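Local coordinates for class D beta-lactamase (Fusobacterium nucleatum subsp. polymorphum, PDB 4IED), which probably hydrolyses beta-lactam antibiotics such as penicillins to substituted beta-amino acids, the reaction by which such enzymes confer antibiotic resistance, at residues 121-126 with 135-140; 195-200 with 237-242. All coordinates share one frame; numbering follows the deposited sequence.

Contact 1 of 2, residues 121-126 with 135-140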
# COMPACT_ATOMS: atom_id res chain seq x y z
N GLU A 121 -8.54 4.59 19.95
CA GLU A 121 -9.38 3.44 20.19
C GLU A 121 -9.94 2.85 18.89
O GLU A 121 -9.87 1.65 18.65
CB GLU A 121 -10.53 3.76 21.18
CG GLU A 121 -11.51 2.65 21.45
CD GLU A 121 -12.59 3.01 22.53
OE1 GLU A 121 -12.72 2.27 23.51
OE2 GLU A 121 -13.34 4.00 22.41
N ARG A 122 -10.46 3.70 18.05
CA ARG A 122 -11.10 3.18 16.79
C ARG A 122 -10.03 2.76 15.82
O ARG A 122 -10.18 1.76 15.10
CB ARG A 122 -12.00 4.23 16.15
CG ARG A 122 -13.26 4.49 16.95
CD ARG A 122 -14.30 5.32 16.22
NE ARG A 122 -13.80 6.66 15.99
CZ ARG A 122 -14.63 7.62 15.53
NH1 ARG A 122 -15.93 7.34 15.19
NH2 ARG A 122 -14.16 8.83 15.41
N MET A 123 -8.89 3.44 15.80
CA MET A 123 -7.84 3.03 14.93
C MET A 123 -7.32 1.65 15.34
O MET A 123 -7.07 0.78 14.53
CB MET A 123 -6.65 4.03 14.95
CG MET A 123 -5.56 3.77 13.93
SD MET A 123 -6.04 3.83 12.19
CE MET A 123 -5.97 5.60 11.99
N GLN A 124 -7.06 1.46 16.64
CA GLN A 124 -6.63 0.17 17.16
C GLN A 124 -7.59 -0.94 16.80
O GLN A 124 -7.21 -2.04 16.39
CB GLN A 124 -6.39 0.22 18.66
CG GLN A 124 -5.82 -1.06 19.19
CD GLN A 124 -4.38 -1.21 18.86
OE1 GLN A 124 -3.94 -2.10 18.02
NE2 GLN A 124 -3.60 -0.38 19.41
N GLU A 125 -8.92 -0.66 16.95
CA GLU A 125 -9.91 -1.68 16.66
C GLU A 125 -9.82 -2.04 15.18
O GLU A 125 -9.97 -3.22 14.82
CB GLU A 125 -11.28 -1.11 17.02
CG GLU A 125 -11.56 -1.22 18.53
CD GLU A 125 -12.73 -0.47 19.11
OE1 GLU A 125 -12.98 -0.83 20.32
OE2 GLU A 125 -13.32 0.47 18.45
N GLY A 126 -9.57 -1.07 14.29
CA GLY A 126 -9.39 -1.32 12.89
C GLY A 126 -8.21 -2.18 12.50
O GLY A 126 -8.30 -3.15 11.75
N LYS A 135 0.33 -4.31 14.56
CA LYS A 135 -0.84 -3.65 15.20
C LYS A 135 -0.41 -2.59 16.26
O LYS A 135 -1.19 -2.22 17.13
CB LYS A 135 -1.84 -4.62 15.80
CG LYS A 135 -2.39 -5.68 14.85
CD LYS A 135 -2.94 -6.90 15.51
CE LYS A 135 -1.90 -7.93 15.94
NZ LYS A 135 -1.15 -8.57 14.85
N GLU A 136 0.76 -2.02 16.16
CA GLU A 136 1.23 -1.09 17.18
C GLU A 136 0.97 0.36 16.71
O GLU A 136 1.44 0.76 15.62
CB GLU A 136 2.71 -1.28 17.39
CG GLU A 136 3.00 -2.68 17.92
CD GLU A 136 2.44 -2.88 19.31
OE1 GLU A 136 2.70 -2.06 20.21
OE2 GLU A 136 1.84 -3.94 19.53
N ILE A 137 0.33 1.11 17.57
CA ILE A 137 0.07 2.51 17.37
C ILE A 137 1.00 3.39 18.22
O ILE A 137 1.15 4.59 17.94
CB ILE A 137 -1.43 2.89 17.53
CG1 ILE A 137 -2.21 2.16 16.43
CG2 ILE A 137 -1.61 4.41 17.61
CD1 ILE A 137 -3.67 2.28 16.81
N GLY A 138 1.53 2.91 19.35
CA GLY A 138 2.35 3.83 20.20
C GLY A 138 1.48 4.97 20.71
O GLY A 138 0.32 4.84 21.01
N SER A 139 2.09 6.15 20.81
CA SER A 139 1.49 7.34 21.36
C SER A 139 1.50 8.50 20.38
O SER A 139 1.44 9.66 20.83
CB SER A 139 2.25 7.73 22.65
OG SER A 139 3.60 8.03 22.39
N GLU A 140 1.47 8.24 19.08
CA GLU A 140 1.53 9.28 18.02
C GLU A 140 0.47 8.88 16.99
O GLU A 140 0.70 8.14 16.04
CB GLU A 140 2.90 9.35 17.33
CG GLU A 140 4.01 9.86 18.25
CD GLU A 140 4.02 11.32 18.51
OE1 GLU A 140 3.27 12.03 17.81
OE2 GLU A 140 4.75 11.77 19.41

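Contact 2 of 2, residues 195-200 with 237-242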
# COMPACT_ATOMS: atom_id res chain seq x y z
N GLY A 195 -2.89 -0.16 -6.85
CA GLY A 195 -1.76 -0.16 -5.88
C GLY A 195 -1.52 1.16 -5.23
O GLY A 195 -2.33 2.11 -5.39
N LYS A 196 -0.51 1.14 -4.33
CA LYS A 196 -0.11 2.32 -3.57
C LYS A 196 1.40 2.24 -3.32
O LYS A 196 1.90 1.22 -2.90
CB LYS A 196 -0.85 2.38 -2.25
CG LYS A 196 -0.52 3.56 -1.36
CD LYS A 196 -1.11 4.86 -1.88
CE LYS A 196 -0.67 6.11 -1.17
NZ LYS A 196 0.63 6.59 -1.58
N THR A 197 2.04 3.39 -3.52
CA THR A 197 3.49 3.54 -3.24
C THR A 197 3.67 4.13 -1.85
O THR A 197 2.78 4.76 -1.23
CB THR A 197 4.13 4.46 -4.26
OG1 THR A 197 3.33 5.68 -4.34
CG2 THR A 197 4.22 3.84 -5.63
N GLY A 198 4.83 3.87 -1.28
CA GLY A 198 5.23 4.48 0.03
C GLY A 198 6.73 4.53 0.18
O GLY A 198 7.42 3.84 -0.53
N TRP A 199 7.18 5.42 1.03
CA TRP A 199 8.61 5.54 1.26
C TRP A 199 8.79 5.89 2.79
O TRP A 199 8.45 6.98 3.25
CB TRP A 199 9.23 6.66 0.41
CG TRP A 199 10.75 6.69 0.39
CD1 TRP A 199 11.60 5.63 0.53
CD2 TRP A 199 11.58 7.83 0.06
NE1 TRP A 199 12.91 6.05 0.31
CE2 TRP A 199 12.92 7.38 0.01
CE3 TRP A 199 11.29 9.17 -0.19
CZ2 TRP A 199 13.96 8.27 -0.23
CZ3 TRP A 199 12.36 10.04 -0.44
CH2 TRP A 199 13.64 9.55 -0.47
N ALA A 200 9.38 4.95 3.49
CA ALA A 200 9.64 5.11 4.92
C ALA A 200 11.02 5.78 5.10
O ALA A 200 12.01 5.11 4.92
CB ALA A 200 9.62 3.79 5.62
N PRO A 237 11.35 5.43 -8.72
CA PRO A 237 10.63 4.82 -9.83
C PRO A 237 10.89 3.33 -9.94
O PRO A 237 10.13 2.60 -10.60
CB PRO A 237 11.20 5.58 -11.02
CG PRO A 237 11.49 6.97 -10.48
CD PRO A 237 12.10 6.68 -9.11
N LYS A 238 12.00 2.85 -9.37
CA LYS A 238 12.36 1.43 -9.49
C LYS A 238 11.33 0.51 -8.84
O LYS A 238 11.26 -0.65 -9.22
CB LYS A 238 13.74 1.15 -8.83
CG LYS A 238 14.98 1.88 -9.42
CD LYS A 238 15.85 1.10 -10.36
CE LYS A 238 17.17 1.84 -10.72
NZ LYS A 238 17.79 1.31 -12.00
N ARG A 239 10.63 0.96 -7.81
CA ARG A 239 9.59 0.10 -7.13
C ARG A 239 8.62 -0.42 -8.16
O ARG A 239 8.47 -1.65 -8.31
CB ARG A 239 8.88 0.88 -6.10
CG ARG A 239 9.76 1.58 -5.05
CD ARG A 239 8.95 2.48 -4.18
NE ARG A 239 8.48 3.65 -4.96
CZ ARG A 239 7.85 4.72 -4.49
NH1 ARG A 239 7.64 4.84 -3.18
NH2 ARG A 239 7.52 5.69 -5.30
N GLU A 240 7.96 0.52 -8.90
CA GLU A 240 6.95 0.14 -9.90
C GLU A 240 7.65 -0.44 -11.15
O GLU A 240 7.07 -1.35 -11.76
CB GLU A 240 6.17 1.34 -10.23
CG GLU A 240 5.10 1.00 -11.28
CD GLU A 240 3.99 2.04 -11.34
OE1 GLU A 240 3.07 1.86 -12.22
OE2 GLU A 240 3.90 3.02 -10.61
N GLU A 241 8.87 -0.02 -11.52
CA GLU A 241 9.55 -0.59 -12.67
C GLU A 241 9.73 -2.08 -12.49
O GLU A 241 9.45 -2.87 -13.40
CB GLU A 241 10.91 0.09 -12.87
CG GLU A 241 10.80 1.47 -13.48
CD GLU A 241 12.15 2.18 -13.58
OE1 GLU A 241 13.23 1.46 -13.31
OE2 GLU A 241 12.15 3.42 -13.95
N ILE A 242 10.20 -2.53 -11.32
CA ILE A 242 10.48 -3.94 -11.14
C ILE A 242 9.18 -4.75 -11.18
O ILE A 242 9.09 -5.82 -11.80
CB ILE A 242 11.25 -4.21 -9.79
CG1 ILE A 242 12.65 -3.65 -9.95
CG2 ILE A 242 11.18 -5.69 -9.40
CD1 ILE A 242 13.38 -3.48 -8.64

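Contact 1 of 2, residues 121-126 with 135-140
Ile137 meets Met123 and Gln124 of helix 108-130 where the loop that leaves this helix folds back alongside it, a compact example of one aliphatic branch doing most of the work of a contact. The CB of Ile137 already faces the helix. From there CG1 lies opposite the carbonyl carbon (chi1 -64°), and an extended second torsion carries CD1 straight on to the helix surface. CG1 passes near the terminal amide of Gln124; CD1 goes deeper and settles against the backbone, its nearest neighbour being Gln124 N at 3.5 Å, with Gln124 CA at 3.7 Å. The methyl also rests on side-chain carbons of the helix: CD1 touches Met123 CG at 3.8 Å and lies 3.9 Å from CB of Gln124. Met123 bends so that its end leads away; its side chain also touches Ala115, Leu118 and Phe144. Phe144 and Leu127 also touch the Ile137 side chain, so the apolar cluster continues beyond these segments.

Gln124 runs past Ile137 in the reverse direction. A bend at chi2 (76°) swings its amide over the loop, beside the carbonyl O of Lys135 and near the CB of that residue. The ammonium end of Lys135 heads elsewhere, to Asn131 OD1 and Gly133 O, both close to the end of the helix. Ile137 opens a type II' beta turn that ends at Glu140, and Gly138 O accepts a bond from Lys120 NZ. Glu136 points its CB away from the helix; it and Asn134, whose OD1 accepts the Glu136 backbone N-H, contribute to a magnesium site seen in a crystal structure of this protein. The arrangement is thus a loop folded back on the helix it leaves, joined to it by a buried isoleucine, within the helical part of the transpeptidase-like fold, next to a surface metal site.

Contact 2 of 2, residues 195-200 with 237-242
The Lys-Thr-Gly motif shared by serine beta-lactamases and penicillin-binding proteins, on a strand that borders the active site in this family, occupies Lys196, Thr197 and Gly198 of strand 192-200, and Arg239 of helix 238-249 reaches this strand from the side of Thr197. The principle illustrated is that a long side chain lets a helix packed on a sheet touch strand backbone: the axes of the short segments lie 10.1 Å apart, an ordinary helix-on-sheet spacing, and their directions differ by 140°. Arg239 sets out toward the strand; the two side chains cross at about a right angle, and the bend at chi3 (-70°) brings a face of the guanidinium to Thr197. Thr197 CB stands 3.4 Å above the guanidinium plane, displaced toward its rim, and the CG2 methyl lies 3.8 Å from NH2 of Arg239. At the edge of the same group NH1 donates to Gly198 O over 2.8 Å. This bond is short but weak, because its N-H...O angle is only 127°. The guanidinium has its stronger polar partner in Leu236 O, bonded to NE, just ahead of the helix.

Lys196 takes no part in this meeting. Its NZ bonds to Thr197 O at 2.8 Å and also to Ser106 OG, which links the Lys-Thr-Gly strand to the family's Ser-X-Val motif, between helices 99-105 and 108-130.

Within the antiparallel sheet, strand 192-200 pairs with strand 208-216, to which Gly198 and Lys196 are joined through Trp210 and Val212. Arg239 spans that neighbour, touching Phe211, and brushes Leu228 of strand 221-229. Farther along the helix, Ile242 packs on Ile226 and Leu228 and against helix 16-25, which lies beside helix 238-249.

Contacts 1 and 2 share no helix or strand and lie on opposite sides of the chain's centre, their own centres 25 Å apart and their nearest atoms about 13 Å apart. Both are partly buried, yet contact 1 is the more peripheral, about 18 Å from the chain centre to its own against 9 Å for contact 2. The first is local, closing a helix upon the loop that follows it, and relies mainly on apolar atoms; the second joins elements far apart in sequence, a sheet strand and the last helix, through a guanidinium and a weak bond to a backbone carbonyl. One holds a residue of a magnesium site, whereas the other involves a family sequence motif.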